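Local coordinates for protein endo-beta-1,4-xylanase Xyn10C (PDB 1GNY) that cleaves internal beta-1,4 linkages of the xylan backbone through its C-terminal domain and binds xylan through the N-terminal CBM15 module, the part described here, at residues A57-V63 with I142-T148; Q77-K83 with D125-Q131; G89-C93 with C110-E114. All blocks are in the same frame, centred on the assembly; numbering follows the deposited sequence.

The three contacts belong to a beta sandwich, the fold of this xylan-binding module. Contact 1 lies in one sheet and contact 2 in the other, with centres about 12 Å apart. They meet in the core, where Met61 CG is 3.9 Å from Ile78 CD1 and Ile142 CG1 is 3.9 Å from Ile130 CG2. Contact 3 ties the two sheets by a disulfide. Its centre is about 9 Å from that of contact 2 and about 14 Å from that of contact 1. Contacts 2 and 3 both touch the xylose of chain C, through Gln81 and Trp91. Contact 1 is remote from the sugar: the side chain of Met61 is about 13 Å from the nearest xylose.

Contact 1. Residues A57-V63 with I142-T148; sequences AVIAMVV and IKSVTIT
Two extended strands, 58-63 and 142-148, run antiparallel with axes 4.8 Å apart and 167° between their directions. The hydrogen-bonded pairs are Val58-Thr148, Ala60-Thr146 and Val62-Ser144. Ile59-Ile147, Met61-Val145 and Val63-Ile142 are the non-hydrogen-bonded pairs, with CA atoms 4.5 to 4.6 Å apart.

In the backbone, Val58 N reaches Thr148 O at 3.0 Å, and Thr148 N returns to Val58 O at 2.9 Å. Ala60 N to Thr146 O is 2.8 Å, and Thr146 N to Ala60 O is 2.9 Å. Val62 N meets Ser144 O at 3.0 Å, but Val62 O takes Lys143 N at 2.8 Å. Lys143 and Ser144 thus both face Val62, a classic beta bulge, with Lys143 at phi/psi -88/-37. Lys143 NZ forms a salt bridge with Asp105.

Apolar contacts line the inner face. Ile59 (m, t) places CG2 4.0 Å from Val145 CG1. Met61 (m, t, t) sets CG 3.9 Å from Val145 CG2. Ile59 packs on Ile78 and Val128, and Met61 on Ile78 and Ile130, of the facing sheet.

The other face carries Val58, Ala60, Val62, Ser144, Thr146 and Thr148, all partly exposed. This alternation implies a sandwich strand pair with one side in the core and the other toward solvent.

Contact 2. Residues Q77-K83 with D125-Q131; sequences QIFAQLK and DVQVGIQ. With XYP (beta-D-xylopyranose), chain B; XYP (beta-D-xylopyranose), chain C.
Strands 77-82 and 126-131 run antiparallel, with axes 4.7 Å apart and 156° between their directions. Asp125 O accepts Lys83 N at 3.0 Å, and a water joins Asp125 OD2 (2.7 Å) to Lys83 NZ (2.9 Å). Salt bridges also tie Asp125 to Arg50 and Lys83 to Asp47.

Val126 pairs with Leu82, CA to CA 4.8 Å, and turns into the core.

Gln127 (t, t) faces Gln81 (p, t) in a hydrogen-bonded pair. Gln81 N to Gln127 O and Gln127 N to Gln81 O are both 2.9 Å. Gln127 NE2 also donates to Gln81 OE1 at 2.8 Å. Gln127 NE2 donates to O2 of xylose B at 3.0 Å. Gln81 NE2 donates to O4 of xylose B at 3.0 Å and weakly to O5 of xylose C at 3.5 Å. Strand 126-133 is the middle strand of the five-stranded CBM15 sheet, with 75-82 beside it. The outer face of this beta-sandwich sheet carries the sugar-binding groove. Asn16 also hydrogen-bonds the glycan.

Val128 returns to the core, CG2 4.1 Å from Ala80 CB. Gly129 leaves room for the Phe79 ring (chi1 p), with Gly129 N over one face. Gly129 O accepts Phe79 N at 3.0 Å, and Gly129 N reaches Phe79 O at 3.1 Å.

Ile130 sets CD1 4.0 Å from Ile78 CG1. Gln131 (p, t) lays NE2 over the opposite face of the Phe79 ring and donates from it to Gln77 OE1 at 2.9 Å. Gln131 OE1 is hydrogen-bonded to Ser18. Gln77 N to Gln131 O and Gln131 N to Gln77 O are both 2.9 Å.

Contact 3. Residues G89-C93 with C110-E114; sequences GEWDC and CTIDE. With XYP (beta-D-xylopyranose), chain D; XYP (beta-D-xylopyranose), chain C.
This is a disulfide contact between the two sheets. It joins the chain leaving strand 85-90 to the end of strand 106-111. The end-to-end directions of 89-93 and 110-114 are 139° apart. Cys93 (m) and Cys110 (t) point toward each other. Their SG atoms are 2.0 Å apart, with chi3 77° and CA atoms 5.7 Å apart.

Glu90 (t, p) points toward 110-114. Its OE1 accepts Asp113 N at 3.0 Å, nearly linear. Its OE2 accepts Asp92 N at 3.0 Å, so one carboxylate holds backbone on both segments. This is the edge of the CBM15 sandwich, where Phe119 packs on Glu90, Ile112 and Glu114.

Glu114 (m, m) brings OE2 within 3.3 Å of Glu90 OE1, two like charges. Its OE1 makes a salt bridge with Lys118. A water donates to Glu114 OE2 at 2.8 Å and accepts from Trp91 N at 3.0 Å.

The CA-to-CB bond of Trp91 (m) points away from 110-114; its ring belongs to the glycan pocket. C5 of xylose D lies over one face of the indole, 3.6 Å from Trp91 CG, a CH-face approach usual in carbohydrate-binding modules. Trp91 CH2 lies 3.5 Å from O5 of xylose C, and Trp91 NE1 is hydrogen-bonded to Ser87 O.

Contact 1. Residues A57-V63 with I142-T148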
loop_
_atom_site.group_PDB
_atom_site.type_symbol
_atom_site.label_atom_id
_atom_site.label_comp_id
_atom_site.label_asym_id
_atom_site.label_seq_id
_atom_site.Cartn_x
_atom_site.Cartn_y
_atom_site.Cartn_z
ATOM N N ALA A 57 4.264 12.532 -5.475
ATOM C CA ALA A 57 3.553 11.506 -6.244
ATOM C C ALA A 57 2.266 11.125 -5.512
ATOM O O ALA A 57 2.193 11.217 -4.287
ATOM C CB ALA A 57 4.410 10.258 -6.440
ATOM N N VAL A 58 1.267 10.715 -6.271
ATOM C CA VAL A 58 -0.022 10.247 -5.733
ATOM C C VAL A 58 -0.203 8.762 -6.025
ATOM O O VAL A 58 -0.201 8.363 -7.183
ATOM C CB VAL A 58 -1.210 11.023 -6.306
ATOM C CG1 VAL A 58 -2.517 10.519 -5.731
ATOM C CG2 VAL A 58 -1.014 12.508 -6.002
ATOM N N ILE A 59 -0.349 7.968 -4.968
ATOM C CA ILE A 59 -0.639 6.532 -5.063
ATOM C C ILE A 59 -2.151 6.357 -4.966
ATOM O O ILE A 59 -2.768 6.850 -4.001
ATOM C CB ILE A 59 0.053 5.750 -3.909
ATOM C CG1 ILE A 59 1.563 6.011 -3.905
ATOM C CG2 ILE A 59 -0.238 4.253 -4.001
ATOM C CD1 ILE A 59 2.221 5.631 -2.607
ATOM N N ALA A 60 -2.741 5.688 -5.939
ATOM C CA ALA A 60 -4.187 5.391 -5.891
ATOM C C ALA A 60 -4.371 3.880 -5.962
ATOM O O ALA A 60 -3.894 3.240 -6.914
ATOM C CB ALA A 60 -4.916 6.068 -7.020
ATOM N N MET A 61 -5.051 3.308 -4.963
ATOM C CA MET A 61 -5.323 1.870 -4.936
ATOM C C MET A 61 -6.812 1.576 -5.033
ATOM O O MET A 61 -7.573 2.171 -4.300
ATOM C CB MET A 61 -4.779 1.246 -3.640
ATOM C CG MET A 61 -3.319 1.390 -3.466
ATOM S SD MET A 61 -2.688 0.093 -2.331
ATOM C CE MET A 61 -0.986 0.568 -2.324
ATOM N N VAL A 62 -7.220 0.674 -5.922
ATOM C CA VAL A 62 -8.643 0.227 -5.928
ATOM C C VAL A 62 -8.629 -1.031 -5.072
ATOM O O VAL A 62 -7.897 -1.983 -5.399
ATOM C CB VAL A 62 -9.193 -0.088 -7.307
ATOM C CG1 VAL A 62 -10.621 -0.671 -7.204
ATOM C CG2 VAL A 62 -9.219 1.170 -8.184
ATOM N N VAL A 63 -9.427 -1.048 -4.008
ATOM C CA VAL A 63 -9.454 -2.184 -3.064
ATOM C C VAL A 63 -10.849 -2.707 -2.783
ATOM O O VAL A 63 -11.822 -2.021 -3.047
ATOM C CB VAL A 63 -8.783 -1.849 -1.705
ATOM C CG1 VAL A 63 -7.369 -1.347 -1.919
ATOM C CG2 VAL A 63 -9.596 -0.794 -0.908
ATOM N N ILE A 142 -6.464 -6.126 -3.258
ATOM C CA ILE A 142 -6.010 -4.986 -4.099
ATOM C C ILE A 142 -6.239 -5.344 -5.580
ATOM O O ILE A 142 -5.680 -6.315 -6.085
ATOM C CB ILE A 142 -4.515 -4.592 -3.873
ATOM C CG1 ILE A 142 -4.226 -4.391 -2.397
ATOM C CG2 ILE A 142 -4.178 -3.319 -4.662
ATOM C CD1 ILE A 142 -3.580 -5.565 -1.740
ATOM N N LYS A 143 -7.061 -4.558 -6.265
ATOM C CA LYS A 143 -7.367 -4.778 -7.708
ATOM C C LYS A 143 -6.363 -4.069 -8.632
ATOM O O LYS A 143 -6.026 -4.588 -9.709
ATOM C CB LYS A 143 -8.811 -4.324 -8.036
ATOM C CG LYS A 143 -9.858 -5.133 -7.340
ATOM C CD LYS A 143 -11.240 -4.900 -7.902
ATOM C CE LYS A 143 -12.168 -6.064 -7.642
ATOM N NZ LYS A 143 -13.521 -5.771 -8.209
ATOM N N SER A 144 -5.927 -2.882 -8.225
ATOM C CA SER A 144 -4.994 -2.063 -9.028
ATOM C C SER A 144 -4.292 -1.019 -8.173
ATOM O O SER A 144 -4.833 -0.566 -7.142
ATOM C CB SER A 144 -5.740 -1.345 -10.168
ATOM O OG SER A 144 -6.642 -0.332 -9.677
ATOM N N VAL A 145 -3.100 -0.634 -8.631
ATOM C CA VAL A 145 -2.343 0.454 -7.997
ATOM C C VAL A 145 -1.794 1.341 -9.109
ATOM O O VAL A 145 -1.132 0.851 -10.015
ATOM C CB VAL A 145 -1.177 -0.037 -7.123
ATOM C CG1 VAL A 145 -0.423 1.122 -6.504
ATOM C CG2 VAL A 145 -1.678 -1.001 -6.035
ATOM N N THR A 146 -2.114 2.627 -9.067
ATOM C CA THR A 146 -1.573 3.539 -10.067
ATOM C C THR A 146 -0.874 4.700 -9.374
ATOM O O THR A 146 -1.411 5.286 -8.411
ATOM C CB THR A 146 -2.560 3.932 -11.202
ATOM O OG1 THR A 146 -2.957 5.286 -11.132
ATOM C CG2 THR A 146 -3.771 3.133 -11.250
ATOM N N ILE A 147 0.347 4.980 -9.821
ATOM C CA ILE A 147 1.181 6.025 -9.213
ATOM C C ILE A 147 1.381 7.134 -10.244
ATOM O O ILE A 147 1.925 6.887 -11.301
ATOM C CB ILE A 147 2.514 5.470 -8.699
ATOM C CG1 ILE A 147 2.223 4.358 -7.664
ATOM C CG2 ILE A 147 3.370 6.580 -8.080
ATOM C CD1 ILE A 147 3.418 3.587 -7.171
ATOM N N THR A 148 0.969 8.336 -9.890
ATOM C CA THR A 148 1.116 9.501 -10.776
ATOM C C THR A 148 2.218 10.398 -10.228
ATOM O O THR A 148 2.065 10.994 -9.169
ATOM C CB THR A 148 -0.195 10.269 -10.909
ATOM O OG1 THR A 148 -1.199 9.413 -11.471
ATOM C CG2 THR A 148 -0.091 11.388 -11.939
#

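Contact 2. Residues Q77-K83 with D125-Q131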
loop_
_atom_site.group_PDB
_atom_site.type_symbol
_atom_site.label_atom_id
_atom_site.label_comp_id
_atom_site.label_asym_id
_atom_site.label_seq_id
_atom_site.Cartn_x
_atom_site.Cartn_y
_atom_site.Cartn_z
ATOM N N GLN A 77 -3.754 1.519 5.980
ATOM C CA GLN A 77 -2.665 2.468 5.753
ATOM C C GLN A 77 -1.852 2.130 4.512
ATOM O O GLN A 77 -1.182 1.102 4.493
ATOM C CB GLN A 77 -1.714 2.511 6.957
ATOM C CG GLN A 77 -0.492 3.421 6.748
ATOM C CD GLN A 77 0.410 3.519 7.965
ATOM O OE1 GLN A 77 0.492 2.599 8.792
ATOM N NE2 GLN A 77 1.108 4.638 8.066
ATOM N N ILE A 78 -1.963 2.969 3.497
ATOM C CA ILE A 78 -1.038 2.942 2.336
ATOM C C ILE A 78 0.260 3.558 2.876
ATOM O O ILE A 78 0.223 4.590 3.517
ATOM C CB ILE A 78 -1.577 3.724 1.111
ATOM C CG1 ILE A 78 -2.823 3.046 0.529
ATOM C CG2 ILE A 78 -0.488 3.881 0.042
ATOM C CD1 ILE A 78 -3.582 3.898 -0.452
ATOM N N PHE A 79 1.408 2.995 2.525
ATOM C CA PHE A 79 2.705 3.513 2.971
ATOM C C PHE A 79 3.785 3.273 1.924
ATOM O O PHE A 79 3.596 2.490 1.017
ATOM C CB PHE A 79 3.109 2.878 4.317
ATOM C CG PHE A 79 3.345 1.387 4.252
ATOM C CD1 PHE A 79 2.288 0.480 4.214
ATOM C CD2 PHE A 79 4.642 0.887 4.188
ATOM C CE1 PHE A 79 2.507 -0.895 4.145
ATOM C CE2 PHE A 79 4.868 -0.464 4.078
ATOM C CZ PHE A 79 3.799 -1.376 4.076
ATOM N N ALA A 80 4.929 3.931 2.087
ATOM C CA ALA A 80 6.087 3.734 1.238
ATOM C C ALA A 80 7.332 3.926 2.115
ATOM O O ALA A 80 7.305 4.686 3.070
ATOM C CB ALA A 80 6.073 4.711 0.071
ATOM N N GLN A 81 8.404 3.212 1.826
ATOM C CA GLN A 81 9.650 3.338 2.629
ATOM C C GLN A 81 10.851 2.887 1.784
ATOM O O GLN A 81 10.732 2.111 0.827
ATOM C CB GLN A 81 9.574 2.489 3.940
ATOM C CG GLN A 81 9.325 1.002 3.672
ATOM C CD GLN A 81 8.920 0.133 4.884
ATOM O OE1 GLN A 81 8.199 -0.855 4.695
ATOM N NE2 GLN A 81 9.465 0.427 6.090
ATOM N N LEU A 82 12.008 3.365 2.174
ATOM C CA LEU A 82 13.263 3.004 1.516
ATOM C C LEU A 82 13.667 1.577 1.871
ATOM O O LEU A 82 13.738 1.246 3.033
ATOM C CB LEU A 82 14.348 3.992 1.949
ATOM C CG LEU A 82 14.088 5.453 1.584
ATOM C CD1 LEU A 82 15.266 6.327 2.083
ATOM C CD2 LEU A 82 13.901 5.652 0.087
ATOM N N LYS A 83 13.863 0.734 0.872
ATOM C CA LYS A 83 14.194 -0.679 1.100
ATOM C C LYS A 83 15.550 -0.780 1.712
ATOM O O LYS A 83 16.513 -0.190 1.232
ATOM C CB LYS A 83 14.197 -1.502 -0.165
ATOM C CG LYS A 83 12.922 -2.051 -0.548
ATOM C CD LYS A 83 13.102 -3.246 -1.506
ATOM C CE LYS A 83 12.923 -4.594 -0.868
ATOM N NZ LYS A 83 13.025 -5.659 -1.883
ATOM N N ASP A 125 15.705 0.825 -3.919
ATOM C CA ASP A 125 14.360 0.540 -4.392
ATOM C C ASP A 125 13.449 1.061 -3.269
ATOM O O ASP A 125 13.873 1.194 -2.113
ATOM C CB ASP A 125 14.104 -0.950 -4.550
ATOM C CG ASP A 125 14.909 -1.599 -5.673
ATOM O OD1 ASP A 125 15.209 -0.939 -6.695
ATOM O OD2 ASP A 125 15.227 -2.828 -5.619
ATOM N N VAL A 126 12.221 1.363 -3.641
ATOM C CA VAL A 126 11.216 1.849 -2.678
ATOM C C VAL A 126 10.136 0.779 -2.559
ATOM O O VAL A 126 9.513 0.390 -3.567
ATOM C CB VAL A 126 10.647 3.186 -3.107
ATOM C CG1 VAL A 126 9.474 3.626 -2.227
ATOM C CG2 VAL A 126 11.737 4.234 -3.030
ATOM N N GLN A 127 9.904 0.355 -1.317
ATOM C CA GLN A 127 8.847 -0.605 -0.998
ATOM C C GLN A 127 7.564 0.139 -0.743
ATOM O O GLN A 127 7.549 1.037 0.104
ATOM C CB GLN A 127 9.202 -1.442 0.220
ATOM C CG GLN A 127 8.179 -2.508 0.619
ATOM C CD GLN A 127 8.723 -3.407 1.714
ATOM O OE1 GLN A 127 9.318 -4.453 1.407
ATOM N NE2 GLN A 127 8.480 -3.035 2.973
ATOM N N VAL A 128 6.515 -0.226 -1.469
ATOM C CA VAL A 128 5.203 0.427 -1.382
ATOM C C VAL A 128 4.147 -0.617 -1.059
ATOM O O VAL A 128 4.210 -1.746 -1.562
ATOM C CB VAL A 128 4.828 1.144 -2.729
ATOM C CG1 VAL A 128 3.453 1.842 -2.624
ATOM C CG2 VAL A 128 5.908 2.120 -3.146
ATOM N N GLY A 129 3.175 -0.289 -0.226
ATOM C CA GLY A 129 2.106 -1.237 0.027
ATOM C C GLY A 129 0.956 -0.703 0.834
ATOM O O GLY A 129 0.814 0.530 0.921
ATOM N N ILE A 130 0.145 -1.623 1.332
ATOM C CA ILE A 130 -1.018 -1.308 2.191
ATOM C C ILE A 130 -1.050 -2.305 3.332
ATOM O O ILE A 130 -0.784 -3.492 3.132
ATOM C CB ILE A 130 -2.349 -1.269 1.366
ATOM C CG1 ILE A 130 -3.485 -0.636 2.189
ATOM C CG2 ILE A 130 -2.678 -2.623 0.775
ATOM C CD1 ILE A 130 -4.776 -0.391 1.355
ATOM N N GLN A 131 -1.381 -1.835 4.528
ATOM C CA GLN A 131 -1.378 -2.684 5.722
ATOM C C GLN A 131 -2.556 -2.373 6.648
ATOM O O GLN A 131 -3.066 -1.232 6.635
ATOM C CB GLN A 131 -0.055 -2.573 6.505
ATOM C CG GLN A 131 0.234 -1.151 7.045
ATOM C CD GLN A 131 1.587 -1.053 7.764
ATOM O OE1 GLN A 131 2.350 -2.035 7.774
ATOM N NE2 GLN A 131 1.877 0.127 8.381
HETATM C C1 XYP B . 10.559 -5.354 7.146
HETATM C C2 XYP B . 9.273 -4.807 6.545
HETATM C C3 XYP B . 9.158 -3.304 6.785
HETATM C C4 XYP B . 9.452 -2.966 8.250
HETATM C C5 XYP B . 10.753 -3.632 8.654
HETATM O O2 XYP B . 9.256 -5.032 5.139
HETATM O O3 XYP B . 7.862 -2.845 6.434
HETATM O O4 XYP B . 9.583 -1.566 8.352
HETATM O O5 XYP B . 10.707 -5.029 8.459
HETATM C C1 XYP C . 9.035 -0.915 9.504
HETATM C C2 XYP C . 10.066 0.083 9.998
HETATM C C3 XYP C . 9.475 0.813 11.190
HETATM C C4 XYP C . 8.157 1.456 10.813
HETATM C C5 XYP C . 7.264 0.390 10.219
HETATM O O2 XYP C . 11.251 -0.594 10.406
HETATM O O3 XYP C . 10.313 1.883 11.589
HETATM O O4 XYP C . 7.553 1.987 11.991
HETATM O O5 XYP C . 7.904 -0.286 9.127
HETATM O O HOH W 1 14.895 -4.964 -4.030
#

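Contact 3. Residues G89-C93 with C110-E114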
loop_
_atom_site.group_PDB
_atom_site.type_symbol
_atom_site.label_atom_id
_atom_site.label_comp_id
_atom_site.label_asym_id
_atom_site.label_seq_id
_atom_site.Cartn_x
_atom_site.Cartn_y
_atom_site.Cartn_z
ATOM N N GLY A 89 10.366 6.837 5.617
ATOM C CA GLY A 89 9.173 6.611 4.802
ATOM C C GLY A 89 8.079 7.635 4.863
ATOM O O GLY A 89 8.245 8.724 5.404
ATOM N N GLU A 90 6.969 7.261 4.235
ATOM C CA GLU A 90 5.745 8.065 4.198
ATOM C C GLU A 90 4.746 7.320 5.085
ATOM O O GLU A 90 4.208 6.286 4.703
ATOM C CB GLU A 90 5.157 8.213 2.780
ATOM C CG GLU A 90 3.842 9.014 2.740
ATOM C CD GLU A 90 3.942 10.381 3.422
ATOM O OE1 GLU A 90 4.623 11.275 2.882
ATOM O OE2 GLU A 90 3.357 10.553 4.522
ATOM N N TRP A 91 4.491 7.892 6.255
ATOM C CA TRP A 91 3.664 7.282 7.299
ATOM C C TRP A 91 2.382 8.077 7.637
ATOM O O TRP A 91 1.677 7.737 8.578
ATOM C CB TRP A 91 4.545 7.201 8.571
ATOM C CG TRP A 91 5.842 6.469 8.311
ATOM C CD1 TRP A 91 7.117 6.976 8.307
ATOM C CD2 TRP A 91 5.964 5.088 7.997
ATOM N NE1 TRP A 91 8.017 5.979 8.011
ATOM C CE2 TRP A 91 7.339 4.810 7.824
ATOM C CE3 TRP A 91 5.041 4.034 7.891
ATOM C CZ2 TRP A 91 7.811 3.527 7.521
ATOM C CZ3 TRP A 91 5.514 2.760 7.595
ATOM C CH2 TRP A 91 6.881 2.527 7.401
ATOM N N ASP A 92 2.066 9.095 6.862
ATOM C CA ASP A 92 0.934 10.001 7.211
ATOM C C ASP A 92 -0.416 9.737 6.498
ATOM O O ASP A 92 -1.383 10.516 6.673
ATOM C CB ASP A 92 1.352 11.475 7.019
ATOM C CG ASP A 92 2.526 11.894 7.920
ATOM O OD1 ASP A 92 2.687 11.366 9.052
ATOM O OD2 ASP A 92 3.360 12.752 7.546
ATOM N N CYS A 93 -0.503 8.647 5.744
ATOM C CA CYS A 93 -1.732 8.291 5.042
ATOM C C CYS A 93 -2.521 7.306 5.884
ATOM O O CYS A 93 -1.942 6.419 6.498
ATOM C CB CYS A 93 -1.416 7.687 3.681
ATOM S SG CYS A 93 -0.562 8.837 2.574
ATOM N N CYS A 110 -3.020 8.235 -1.520
ATOM C CA CYS A 110 -1.950 8.628 -0.626
ATOM C C CYS A 110 -0.960 9.489 -1.361
ATOM O O CYS A 110 -0.432 9.074 -2.386
ATOM C CB CYS A 110 -1.213 7.393 -0.089
ATOM S SG CYS A 110 0.158 7.755 1.019
ATOM N N THR A 111 -0.742 10.699 -0.867
ATOM C CA THR A 111 0.266 11.604 -1.456
ATOM C C THR A 111 1.590 11.494 -0.681
ATOM O O THR A 111 1.629 11.650 0.545
ATOM C CB THR A 111 -0.194 13.066 -1.453
ATOM O OG1 THR A 111 -1.332 13.219 -2.297
ATOM C CG2 THR A 111 0.827 13.979 -2.089
ATOM N N ILE A 112 2.669 11.235 -1.408
ATOM C CA ILE A 112 4.008 11.191 -0.808
ATOM C C ILE A 112 4.533 12.629 -0.729
ATOM O O ILE A 112 4.642 13.307 -1.739
ATOM C CB ILE A 112 4.990 10.308 -1.639
ATOM C CG1 ILE A 112 4.534 8.840 -1.643
ATOM C CG2 ILE A 112 6.416 10.461 -1.110
ATOM C CD1 ILE A 112 5.287 7.914 -2.667
ATOM N N ASP A 113 4.848 13.086 0.473
ATOM C CA ASP A 113 5.358 14.445 0.688
ATOM C C ASP A 113 6.190 14.507 1.990
ATOM O O ASP A 113 5.638 14.677 3.081
ATOM C CB ASP A 113 4.190 15.426 0.748
ATOM C CG ASP A 113 4.628 16.884 0.917
ATOM O OD1 ASP A 113 5.823 17.217 0.745
ATOM O OD2 ASP A 113 3.808 17.772 1.244
ATOM N N GLU A 114 7.500 14.342 1.846
ATOM C CA GLU A 114 8.457 14.418 2.956
ATOM C C GLU A 114 9.261 15.719 2.873
ATOM O O GLU A 114 9.726 16.125 1.810
ATOM C CB GLU A 114 9.383 13.203 2.994
ATOM C CG GLU A 114 8.664 11.896 3.367
ATOM C CD GLU A 114 8.225 11.871 4.826
ATOM O OE1 GLU A 114 9.088 11.775 5.719
ATOM O OE2 GLU A 114 7.006 11.974 5.079
HETATM C C1 XYP D . 6.791 3.142 11.753
HETATM C C2 XYP D . 5.716 3.201 12.818
HETATM C C3 XYP D . 4.952 4.503 12.749
HETATM C C4 XYP D . 5.921 5.662 12.681
HETATM C C5 XYP D . 6.907 5.397 11.556
HETATM O O2 XYP D . 4.813 2.114 12.685
HETATM O O3 XYP D . 4.084 4.659 13.856
HETATM O O4 XYP D . 5.130 6.788 12.397
HETATM O O5 XYP D . 7.616 4.192 11.796
HETATM C C1 XYP C . 9.035 -0.915 9.504
HETATM C C2 XYP C . 10.066 0.083 9.998
HETATM C C3 XYP C . 9.475 0.813 11.190
HETATM C C4 XYP C . 8.157 1.456 10.813
HETATM C C5 XYP C . 7.264 0.390 10.219
HETATM O O2 XYP C . 11.251 -0.594 10.406
HETATM O O3 XYP C . 10.313 1.883 11.589
HETATM O O4 XYP C . 7.553 1.987 11.991
HETATM O O5 XYP C . 7.904 -0.286 9.127
HETATM O O HOH W 2 10.176 9.063 7.489
HETATM O O HOH W 3 5.979 10.341 7.170
HETATM O O HOH W 4 2.690 13.961 4.519
#